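Local atomic coordinates of tumour necrosis factor receptor (Ectromelia virus, PDB entry 3ON9), a protein that probably dampens host immune defence by binding tumour necrosis factor and, through the SECRET domain present here, chemokines. Residues S5-I9 against T69-Q75; Y105-E111 against D138-Y144; P49-Y55 against G66-N70. All coordinates share one frame; numbering follows the deposited sequence.

Interaction 1: S5-I9 against T69-Q75; sequences SFNSI and TNDKVHQ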
loop_
_atom_site.group_PDB
_atom_site.type_symbol
_atom_site.label_atom_id
_atom_site.label_comp_id
_atom_site.label_asym_id
_atom_site.label_seq_id
_atom_site.Cartn_x
_atom_site.Cartn_y
_atom_site.Cartn_z
ATOM N N SER A 5 15.838 -13.818 2.371
ATOM C CA SER A 5 14.482 -13.433 1.996
ATOM C C SER A 5 14.136 -12.070 2.581
ATOM O O SER A 5 14.741 -11.628 3.556
ATOM C CB SER A 5 13.473 -14.495 2.456
ATOM O OG SER A 5 13.424 -14.606 3.874
ATOM N N PHE A 6 13.158 -11.394 1.990
ATOM C CA PHE A 6 12.752 -10.095 2.524
ATOM C C PHE A 6 12.274 -10.207 3.970
ATOM O O PHE A 6 11.703 -11.228 4.362
ATOM C CB PHE A 6 11.700 -9.421 1.628
ATOM C CG PHE A 6 10.378 -10.160 1.539
ATOM C CD1 PHE A 6 9.381 -9.948 2.482
ATOM C CD2 PHE A 6 10.123 -11.026 0.484
ATOM C CE1 PHE A 6 8.153 -10.611 2.396
ATOM C CE2 PHE A 6 8.905 -11.689 0.394
ATOM C CZ PHE A 6 7.916 -11.472 1.347
ATOM N N ASN A 7 12.549 -9.178 4.764
ATOM C CA ASN A 7 12.033 -9.099 6.128
ATOM C C ASN A 7 11.205 -7.839 6.340
ATOM O O ASN A 7 10.828 -7.524 7.460
ATOM C CB ASN A 7 13.160 -9.178 7.177
ATOM C CG ASN A 7 14.259 -8.158 6.947
ATOM O OD1 ASN A 7 14.208 -7.386 6.004
ATOM N ND2 ASN A 7 15.260 -8.153 7.819
ATOM N N SER A 8 10.937 -7.124 5.248
ATOM C CA SER A 8 10.243 -5.844 5.328
ATOM C C SER A 8 9.280 -5.699 4.161
ATOM O O SER A 8 9.657 -5.958 3.023
ATOM C CB SER A 8 11.265 -4.703 5.256
ATOM O OG SER A 8 10.624 -3.440 5.180
ATOM N N ILE A 9 8.042 -5.291 4.441
ATOM C CA ILE A 9 7.090 -4.958 3.382
ATOM C C ILE A 9 6.557 -3.559 3.639
ATOM O O ILE A 9 6.151 -3.232 4.758
ATOM C CB ILE A 9 5.880 -5.929 3.295
ATOM C CG1 ILE A 9 6.327 -7.387 3.347
ATOM C CG2 ILE A 9 5.107 -5.694 1.994
ATOM C CD1 ILE A 9 5.161 -8.384 3.338
ATOM N N THR A 69 5.482 -3.117 7.752
ATOM C CA THR A 69 5.704 -4.197 8.695
ATOM C C THR A 69 6.851 -3.924 9.637
ATOM O O THR A 69 7.694 -3.065 9.408
ATOM C CB THR A 69 6.082 -5.505 7.964
ATOM O OG1 THR A 69 7.376 -5.354 7.352
ATOM C CG2 THR A 69 5.067 -5.843 6.908
ATOM N N ASN A 70 6.874 -4.705 10.702
ATOM C CA ASN A 70 8.079 -4.925 11.466
ATOM C C ASN A 70 9.149 -5.450 10.512
ATOM O O ASN A 70 8.834 -6.168 9.567
ATOM C CB ASN A 70 7.774 -5.963 12.543
ATOM C CG ASN A 70 9.016 -6.430 13.273
ATOM O OD1 ASN A 70 9.846 -5.620 13.688
ATOM N ND2 ASN A 70 9.146 -7.739 13.441
ATOM N N ASP A 71 10.406 -5.090 10.736
ATOM C CA ASP A 71 11.455 -5.541 9.834
ATOM C C ASP A 71 12.453 -6.519 10.452
ATOM O O ASP A 71 13.572 -6.645 9.963
ATOM C CB ASP A 71 12.172 -4.342 9.195
ATOM C CG ASP A 71 12.760 -3.390 10.223
ATOM O OD1 ASP A 71 13.274 -2.328 9.814
ATOM O OD2 ASP A 71 12.704 -3.698 11.437
ATOM N N LYS A 72 12.041 -7.236 11.496
ATOM C CA LYS A 72 12.949 -8.144 12.206
ATOM C C LYS A 72 12.813 -9.628 11.849
ATOM O O LYS A 72 13.683 -10.430 12.192
ATOM C CB LYS A 72 12.826 -7.955 13.723
ATOM C CG LYS A 72 13.069 -6.525 14.191
ATOM C CD LYS A 72 14.397 -5.982 13.680
ATOM C CE LYS A 72 14.462 -4.459 13.792
ATOM N NZ LYS A 72 15.514 -3.865 12.909
ATOM N N VAL A 73 11.737 -10.002 11.164
ATOM C CA VAL A 73 11.516 -11.408 10.826
ATOM C C VAL A 73 11.519 -11.612 9.318
ATOM O O VAL A 73 10.818 -10.907 8.597
ATOM C CB VAL A 73 10.163 -11.918 11.371
ATOM C CG1 VAL A 73 10.021 -13.414 11.106
ATOM C CG2 VAL A 73 10.029 -11.594 12.869
ATOM N N HIS A 74 12.316 -12.567 8.837
ATOM C CA HIS A 74 12.389 -12.844 7.407
ATOM C C HIS A 74 11.249 -13.730 6.929
ATOM O O HIS A 74 10.776 -14.615 7.666
ATOM C CB HIS A 74 13.729 -13.494 7.033
ATOM C CG HIS A 74 14.905 -12.578 7.164
ATOM N ND1 HIS A 74 15.419 -11.870 6.100
ATOM C CD2 HIS A 74 15.663 -12.254 8.238
ATOM C CE1 HIS A 74 16.440 -11.139 6.515
ATOM N NE2 HIS A 74 16.610 -11.359 7.806
ATOM N N GLN A 75 10.824 -13.503 5.688
ATOM C CA GLN A 75 9.808 -14.329 5.046
ATOM C C GLN A 75 10.201 -15.813 5.038
ATOM O O GLN A 75 11.332 -16.180 4.680
ATOM C CB GLN A 75 9.574 -13.841 3.608
ATOM C CG GLN A 75 8.607 -14.700 2.791
ATOM C CD GLN A 75 7.171 -14.648 3.305
ATOM O OE1 GLN A 75 6.707 -13.621 3.812
ATOM N NE2 GLN A 75 6.457 -15.758 3.159
HETATM O O HOH W 1 15.883 -9.529 10.303
HETATM O O HOH W 2 9.508 -2.583 7.399
#

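Interaction 2: Y105-E111 against D138-Y144; sequences YLMPHSE and DMDVVAY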
loop_
_atom_site.group_PDB
_atom_site.type_symbol
_atom_site.label_atom_id
_atom_site.label_comp_id
_atom_site.label_asym_id
_atom_site.label_seq_id
_atom_site.Cartn_x
_atom_site.Cartn_y
_atom_site.Cartn_z
ATOM N N TYR A 105 11.169 -9.811 -10.829
ATOM C CA TYR A 105 11.526 -9.526 -9.434
ATOM C C TYR A 105 12.598 -10.479 -8.926
ATOM O O TYR A 105 12.830 -11.542 -9.510
ATOM C CB TYR A 105 10.272 -9.556 -8.543
ATOM C CG TYR A 105 9.307 -8.477 -8.964
ATOM C CD1 TYR A 105 9.620 -7.146 -8.757
ATOM C CD2 TYR A 105 8.125 -8.780 -9.634
ATOM C CE1 TYR A 105 8.777 -6.138 -9.180
ATOM C CE2 TYR A 105 7.267 -7.775 -10.060
ATOM C CZ TYR A 105 7.602 -6.458 -9.829
ATOM O OH TYR A 105 6.771 -5.432 -10.234
ATOM N N LEU A 106 13.265 -10.085 -7.848
ATOM C CA LEU A 106 14.359 -10.878 -7.310
ATOM C C LEU A 106 13.882 -11.864 -6.251
ATOM O O LEU A 106 14.523 -12.895 -6.031
ATOM C CB LEU A 106 15.434 -9.970 -6.717
ATOM C CG LEU A 106 16.065 -8.998 -7.719
ATOM C CD1 LEU A 106 16.957 -7.985 -7.017
ATOM C CD2 LEU A 106 16.840 -9.773 -8.771
ATOM N N MET A 107 12.754 -11.559 -5.604
ATOM C CA MET A 107 12.271 -12.371 -4.490
ATOM C C MET A 107 10.855 -12.850 -4.772
ATOM O O MET A 107 10.123 -12.208 -5.522
ATOM C CB MET A 107 12.302 -11.558 -3.190
ATOM C CG MET A 107 13.704 -11.286 -2.685
ATOM S SD MET A 107 13.777 -9.955 -1.475
ATOM C CE MET A 107 13.426 -8.512 -2.480
ATOM N N PRO A 108 10.475 -14.000 -4.202
ATOM C CA PRO A 108 9.133 -14.573 -4.366
ATOM C C PRO A 108 8.060 -13.795 -3.611
ATOM O O PRO A 108 8.191 -13.568 -2.412
ATOM C CB PRO A 108 9.268 -15.975 -3.745
ATOM C CG PRO A 108 10.727 -16.234 -3.665
ATOM C CD PRO A 108 11.365 -14.902 -3.455
ATOM N N HIS A 109 7.016 -13.403 -4.332
ATOM C CA HIS A 109 5.822 -12.798 -3.753
ATOM C C HIS A 109 4.825 -12.583 -4.890
ATOM O O HIS A 109 5.211 -12.546 -6.056
ATOM C CB HIS A 109 6.166 -11.466 -3.072
ATOM C CG HIS A 109 7.105 -10.621 -3.869
ATOM N ND1 HIS A 109 6.694 -9.886 -4.965
ATOM C CD2 HIS A 109 8.440 -10.427 -3.766
ATOM C CE1 HIS A 109 7.734 -9.266 -5.490
ATOM N NE2 HIS A 109 8.812 -9.588 -4.789
ATOM N N SER A 110 3.543 -12.469 -4.555
ATOM C CA SER A 110 2.517 -12.204 -5.562
ATOM C C SER A 110 1.717 -11.032 -5.047
ATOM O O SER A 110 1.561 -10.881 -3.833
ATOM C CB SER A 110 1.587 -13.410 -5.714
ATOM O OG SER A 110 2.320 -14.605 -5.908
ATOM N N GLU A 111 1.219 -10.199 -5.945
ATOM C CA GLU A 111 0.400 -9.080 -5.504
ATOM C C GLU A 111 -0.681 -8.714 -6.517
ATOM O O GLU A 111 -0.526 -8.931 -7.724
ATOM C CB GLU A 111 1.268 -7.875 -5.103
ATOM C CG GLU A 111 2.342 -7.451 -6.078
ATOM C CD GLU A 111 3.522 -8.415 -6.181
ATOM O OE1 GLU A 111 4.065 -8.892 -5.153
ATOM O OE2 GLU A 111 3.909 -8.694 -7.320
ATOM N N ASP A 138 18.639 -3.797 -4.249
ATOM C CA ASP A 138 18.127 -5.165 -4.377
ATOM C C ASP A 138 16.677 -5.339 -3.913
ATOM O O ASP A 138 16.150 -6.451 -3.942
ATOM C CB ASP A 138 19.021 -6.145 -3.615
ATOM C CG ASP A 138 20.286 -6.492 -4.373
ATOM O OD1 ASP A 138 20.391 -6.105 -5.555
ATOM O OD2 ASP A 138 21.166 -7.158 -3.784
ATOM N N MET A 139 16.037 -4.260 -3.476
ATOM C CA MET A 139 14.619 -4.330 -3.108
ATOM C C MET A 139 13.768 -4.626 -4.352
ATOM O O MET A 139 14.152 -4.268 -5.461
ATOM C CB MET A 139 14.151 -3.008 -2.488
ATOM C CG MET A 139 14.908 -2.555 -1.255
ATOM S SD MET A 139 14.085 -1.186 -0.414
ATOM C CE MET A 139 13.665 -0.127 -1.796
ATOM N N ASP A 140 12.615 -5.269 -4.165
ATOM C CA ASP A 140 11.631 -5.409 -5.243
ATOM C C ASP A 140 10.604 -4.294 -5.064
ATOM O O ASP A 140 9.997 -4.161 -3.996
ATOM C CB ASP A 140 10.906 -6.760 -5.168
ATOM C CG ASP A 140 11.719 -7.903 -5.712
ATOM O OD1 ASP A 140 12.671 -7.667 -6.491
ATOM O OD2 ASP A 140 11.398 -9.061 -5.363
ATOM N N VAL A 141 10.433 -3.481 -6.100
ATOM C CA VAL A 141 9.475 -2.388 -6.089
ATOM C C VAL A 141 8.395 -2.662 -7.119
ATOM O O VAL A 141 8.655 -2.604 -8.330
ATOM C CB VAL A 141 10.143 -1.038 -6.406
ATOM C CG1 VAL A 141 9.092 0.069 -6.476
ATOM C CG2 VAL A 141 11.202 -0.711 -5.370
ATOM N N VAL A 142 7.187 -2.969 -6.651
ATOM C CA VAL A 142 6.069 -3.212 -7.558
ATOM C C VAL A 142 5.249 -1.927 -7.648
ATOM O O VAL A 142 4.638 -1.507 -6.657
ATOM C CB VAL A 142 5.175 -4.373 -7.079
ATOM C CG1 VAL A 142 4.189 -4.750 -8.171
ATOM C CG2 VAL A 142 6.021 -5.589 -6.683
ATOM N N ALA A 143 5.257 -1.285 -8.813
ATOM C CA ALA A 143 4.656 0.047 -8.953
ATOM C C ALA A 143 3.442 0.060 -9.870
ATOM O O ALA A 143 3.426 -0.614 -10.900
ATOM C CB ALA A 143 5.702 1.073 -9.428
ATOM N N TYR A 144 2.411 0.804 -9.466
ATOM C CA TYR A 144 1.194 0.947 -10.255
ATOM C C TYR A 144 0.835 2.424 -10.348
ATOM O O TYR A 144 0.967 3.160 -9.368
ATOM C CB TYR A 144 0.016 0.232 -9.590
ATOM C CG TYR A 144 0.235 -1.219 -9.210
ATOM C CD1 TYR A 144 -0.367 -2.233 -9.930
ATOM C CD2 TYR A 144 1.011 -1.562 -8.107
ATOM C CE1 TYR A 144 -0.184 -3.564 -9.583
ATOM C CE2 TYR A 144 1.194 -2.887 -7.746
ATOM C CZ TYR A 144 0.587 -3.881 -8.490
ATOM O OH TYR A 144 0.754 -5.203 -8.153
HETATM O O HOH W 3 -0.113 -7.248 -9.808
#

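Interaction 3: P49-Y55 against G66-N70; sequences PVFIGDY and GFFTN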
loop_
_atom_site.group_PDB
_atom_site.type_symbol
_atom_site.label_atom_id
_atom_site.label_comp_id
_atom_site.label_asym_id
_atom_site.label_seq_id
_atom_site.Cartn_x
_atom_site.Cartn_y
_atom_site.Cartn_z
ATOM N N PRO A 49 6.349 -11.286 7.619
ATOM C CA PRO A 49 6.502 -10.012 8.338
ATOM C C PRO A 49 5.144 -9.425 8.686
ATOM O O PRO A 49 4.278 -9.360 7.807
ATOM C CB PRO A 49 7.202 -9.118 7.310
ATOM C CG PRO A 49 7.967 -10.115 6.437
ATOM C CD PRO A 49 7.025 -11.271 6.306
ATOM N N VAL A 50 4.959 -9.015 9.938
ATOM C CA VAL A 50 3.639 -8.557 10.401
ATOM C C VAL A 50 3.453 -7.051 10.213
ATOM O O VAL A 50 4.348 -6.247 10.490
ATOM C CB VAL A 50 3.323 -9.008 11.854
ATOM C CG1 VAL A 50 3.401 -10.529 11.960
ATOM C CG2 VAL A 50 4.259 -8.364 12.840
ATOM N N PHE A 51 2.286 -6.675 9.709
ATOM C CA PHE A 51 2.002 -5.262 9.531
ATOM C C PHE A 51 1.695 -4.623 10.878
ATOM O O PHE A 51 0.853 -5.123 11.632
ATOM C CB PHE A 51 0.867 -5.066 8.532
ATOM C CG PHE A 51 1.307 -5.228 7.107
ATOM C CD1 PHE A 51 1.788 -4.138 6.392
ATOM C CD2 PHE A 51 1.295 -6.473 6.500
ATOM C CE1 PHE A 51 2.220 -4.285 5.076
ATOM C CE2 PHE A 51 1.723 -6.634 5.188
ATOM C CZ PHE A 51 2.198 -5.537 4.475
ATOM N N ILE A 52 2.391 -3.528 11.182
ATOM C CA ILE A 52 2.329 -2.910 12.503
ATOM C C ILE A 52 1.899 -1.458 12.506
ATOM O O ILE A 52 1.544 -0.921 13.558
ATOM C CB ILE A 52 3.692 -2.968 13.235
ATOM C CG1 ILE A 52 4.777 -2.249 12.426
ATOM C CG2 ILE A 52 4.085 -4.420 13.554
ATOM C CD1 ILE A 52 6.111 -2.207 13.130
ATOM N N GLY A 53 1.945 -0.807 11.351
ATOM C CA GLY A 53 1.652 0.612 11.330
ATOM C C GLY A 53 1.066 1.056 10.019
ATOM O O GLY A 53 1.215 0.381 8.997
ATOM N N ASP A 54 0.392 2.197 10.054
ATOM C CA ASP A 54 -0.116 2.802 8.834
ATOM C C ASP A 54 -0.201 4.305 8.965
ATOM O O ASP A 54 0.058 4.857 10.030
ATOM C CB ASP A 54 -1.459 2.201 8.409
ATOM C CG ASP A 54 -2.523 2.288 9.475
ATOM O OD1 ASP A 54 -2.442 3.155 10.378
ATOM O OD2 ASP A 54 -3.455 1.467 9.389
ATOM N N TYR A 55 -0.554 4.972 7.872
ATOM C CA TYR A 55 -0.624 6.426 7.894
ATOM C C TYR A 55 -1.468 6.930 6.736
ATOM O O TYR A 55 -1.686 6.212 5.768
ATOM C CB TYR A 55 0.782 7.044 7.847
ATOM C CG TYR A 55 1.613 6.623 6.656
ATOM C CD1 TYR A 55 1.594 7.360 5.474
ATOM C CD2 TYR A 55 2.400 5.479 6.701
ATOM C CE1 TYR A 55 2.351 6.981 4.386
ATOM C CE2 TYR A 55 3.155 5.088 5.615
ATOM C CZ TYR A 55 3.127 5.842 4.453
ATOM O OH TYR A 55 3.888 5.446 3.364
ATOM N N GLY A 66 -0.242 4.582 3.672
ATOM C CA GLY A 66 0.453 3.320 3.526
ATOM C C GLY A 66 0.361 2.435 4.743
ATOM O O GLY A 66 -0.187 2.838 5.772
ATOM N N PHE A 67 0.882 1.218 4.595
ATOM C CA PHE A 67 1.004 0.253 5.689
ATOM C C PHE A 67 2.432 -0.287 5.653
ATOM O O PHE A 67 3.015 -0.407 4.582
ATOM C CB PHE A 67 0.069 -0.942 5.495
ATOM C CG PHE A 67 -1.368 -0.593 5.203
ATOM C CD1 PHE A 67 -2.335 -0.726 6.195
ATOM C CD2 PHE A 67 -1.762 -0.203 3.927
ATOM C CE1 PHE A 67 -3.663 -0.438 5.938
ATOM C CE2 PHE A 67 -3.083 0.084 3.649
ATOM C CZ PHE A 67 -4.043 -0.030 4.663
ATOM N N PHE A 68 2.997 -0.641 6.803
ATOM C CA PHE A 68 4.325 -1.241 6.792
ATOM C C PHE A 68 4.502 -2.240 7.918
ATOM O O PHE A 68 3.769 -2.222 8.907
ATOM C CB PHE A 68 5.414 -0.164 6.863
ATOM C CG PHE A 68 5.339 0.678 8.099
ATOM C CD1 PHE A 68 6.078 0.348 9.227
ATOM C CD2 PHE A 68 4.517 1.786 8.140
ATOM C CE1 PHE A 68 6.003 1.129 10.379
ATOM C CE2 PHE A 68 4.436 2.572 9.278
ATOM C CZ PHE A 68 5.180 2.237 10.404
ATOM N N THR A 69 5.482 -3.117 7.752
ATOM C CA THR A 69 5.704 -4.197 8.695
ATOM C C THR A 69 6.851 -3.924 9.637
ATOM O O THR A 69 7.694 -3.065 9.408
ATOM C CB THR A 69 6.082 -5.505 7.964
ATOM O OG1 THR A 69 7.376 -5.354 7.352
ATOM C CG2 THR A 69 5.067 -5.843 6.908
ATOM N N ASN A 70 6.874 -4.705 10.702
ATOM C CA ASN A 70 8.079 -4.925 11.466
ATOM C C ASN A 70 9.149 -5.450 10.512
ATOM O O ASN A 70 8.834 -6.168 9.567
ATOM C CB ASN A 70 7.774 -5.963 12.543
ATOM C CG ASN A 70 9.016 -6.430 13.273
ATOM O OD1 ASN A 70 9.846 -5.620 13.688
ATOM N ND2 ASN A 70 9.146 -7.739 13.441
HETATM O O HOH W 4 7.451 -9.336 11.636
#

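Interaction 1: S5-I9 against T69-Q75
N7 turns CG into the slot between its backbone N and carbonyl carbon (chi1 53°), while H74 swings CG anti to its own carbonyl carbon (chi1 -69°). These two torsions lay the N7 amide and the H74 imidazole side by side and pointing the same way, with planes 23° apart. N7 CB sits over the centre of the ring, 3.8 Å from the H74 centroid, in a CH-pi contact. The outer end of N7 is held twice: its OD1 accepts from the backbone N of T132, and its ND2 gives a hydrogen bond to a water that also reaches K72 O weakly.

On the ring edge, H74 ND1 donates to S5 O at 2.6 Å, with the acceptor in the ring plane. S5 OG donates to Q75 O at 2.7 Å, in the plane of that carbonyl. The backbones are joined by Q75 N to F6 O at 2.8 Å. Q75 then passes across a face of the F6 ring, its CB 3.7 Å from the centroid and displaced toward the rim. Its amide is gripped beyond the contact by T48, D46 and T79.

At the far end T69 OG1 accepts from I9 N at 3.0 Å and donates to N70 O, and T69 N closes the pair by donating to I9 O. Here strands 8-16 and 62-69 of the five-stranded sheet adjoin. N7 and S8 form a classic beta bulge opposite A130. The bond at ND1 implies that this nitrogen carries a proton, and T69 OG1 is satisfied as both acceptor and donor.

Interaction 2: Y105-E111 against D138-Y144
This is a carboxylate-centred contact between the two sheets of the beta-sandwich. D140 and V142, on edge strand 140-145, face the turn that leads into strand 110-116 of the other sheet. D140 holds CG anti to its carbonyl carbon (chi1 -79°), which sends the carboxylate into the turn. OD1 accepts from L106 N at 2.8 Å in a nearly straight bond. OD2 accepts twice: from M107 N at 2.9 Å on its syn lone pair, and from H109 NE2 at 2.7 Å on the anti side. The imidazole and carboxylate planes stand 65° apart.

H109 is held at its other nitrogen too, since ND1 donates to E111 OE1 at 2.8 Å. That oxygen also bonds to Y129 OH, and the Y129 ring stacks on H109. Next to this polar cluster, V142 CG2 packs 3.6 Å from Y105 CZ, while Y105 OH bonds to T102. Farther along, E111 CG meets Y144 OH at 3.4 Å, and a water links that hydroxyl to E111 O. With donor bonds from both ring nitrogens and a carboxylate at each, H109 is probably a protonated imidazolium in a charge-assisted network.

Interaction 3: P49-Y55 against G66-N70
Strands 51-55 and 66-69 run antiparallel, their axes 4.6 Å apart at closest and their directions at 147°. T69 CG2 stands over the centre of the F51 ring, 3.5 Å from its centroid and almost on the ring normal. F51 CD1 also touches F67 CB at 3.7 Å.

This is the beta hairpin 51-59/62-69 at one edge of the five-stranded sheet. Y55 with G66 and G53 with F68 are hydrogen-bonded pairs, and D54 with F67 is the non-hydrogen-bonded pair between them. I52 and G53, both opposite F68, make a classic beta bulge. F68 O takes a bond of 3.0 Å from I52 N and a weak one of 3.4 Å from G53 N. Beyond the strands, N70 N donates to V50 O at 3.0 Å.

The side chains of D54 and F67 lie alongside each other on the face turned to the second sheet, where F67 meets I33, I40 and L42. The D54 carboxylate bonds to S25 OG. On the opposite face, rings lie against glycines. Y55 CG sits between its backbone N and carbonyl carbon (chi1 57°), which folds the ring over G66, whose N lies over the ring centre and whose CA is 4.0 Å from the Y55 centroid. F68 takes the same kind of turn (chi1 60°) and lies over G53 CA, its CE1 4.1 Å from I52 CG1. At the open end of the hairpin, one water accepts from both V50 N and N70 ND2.

From the N terminus, 5-9 comes first. It is met by 69-75 in interaction 1, which closes a long loop. Interaction 3 joins 49-55 to 66-70 within that span, as a short hairpin, and ends on T69 and N70, which both contacts share. Interaction 2 follows in series, closing the loop from 105-111 to 138-144. Interactions 1 and 3 touch through I9 with F51 and Q75 with P49. Together they join the edge hairpin to strand 8-16. Interaction 2 ties edge strand 140-145 to the second sheet. F6 packs on M107 and P108, so interactions 1 and 2 meet. Interactions 2 and 3 stay about 9 Å apart at their nearest atoms.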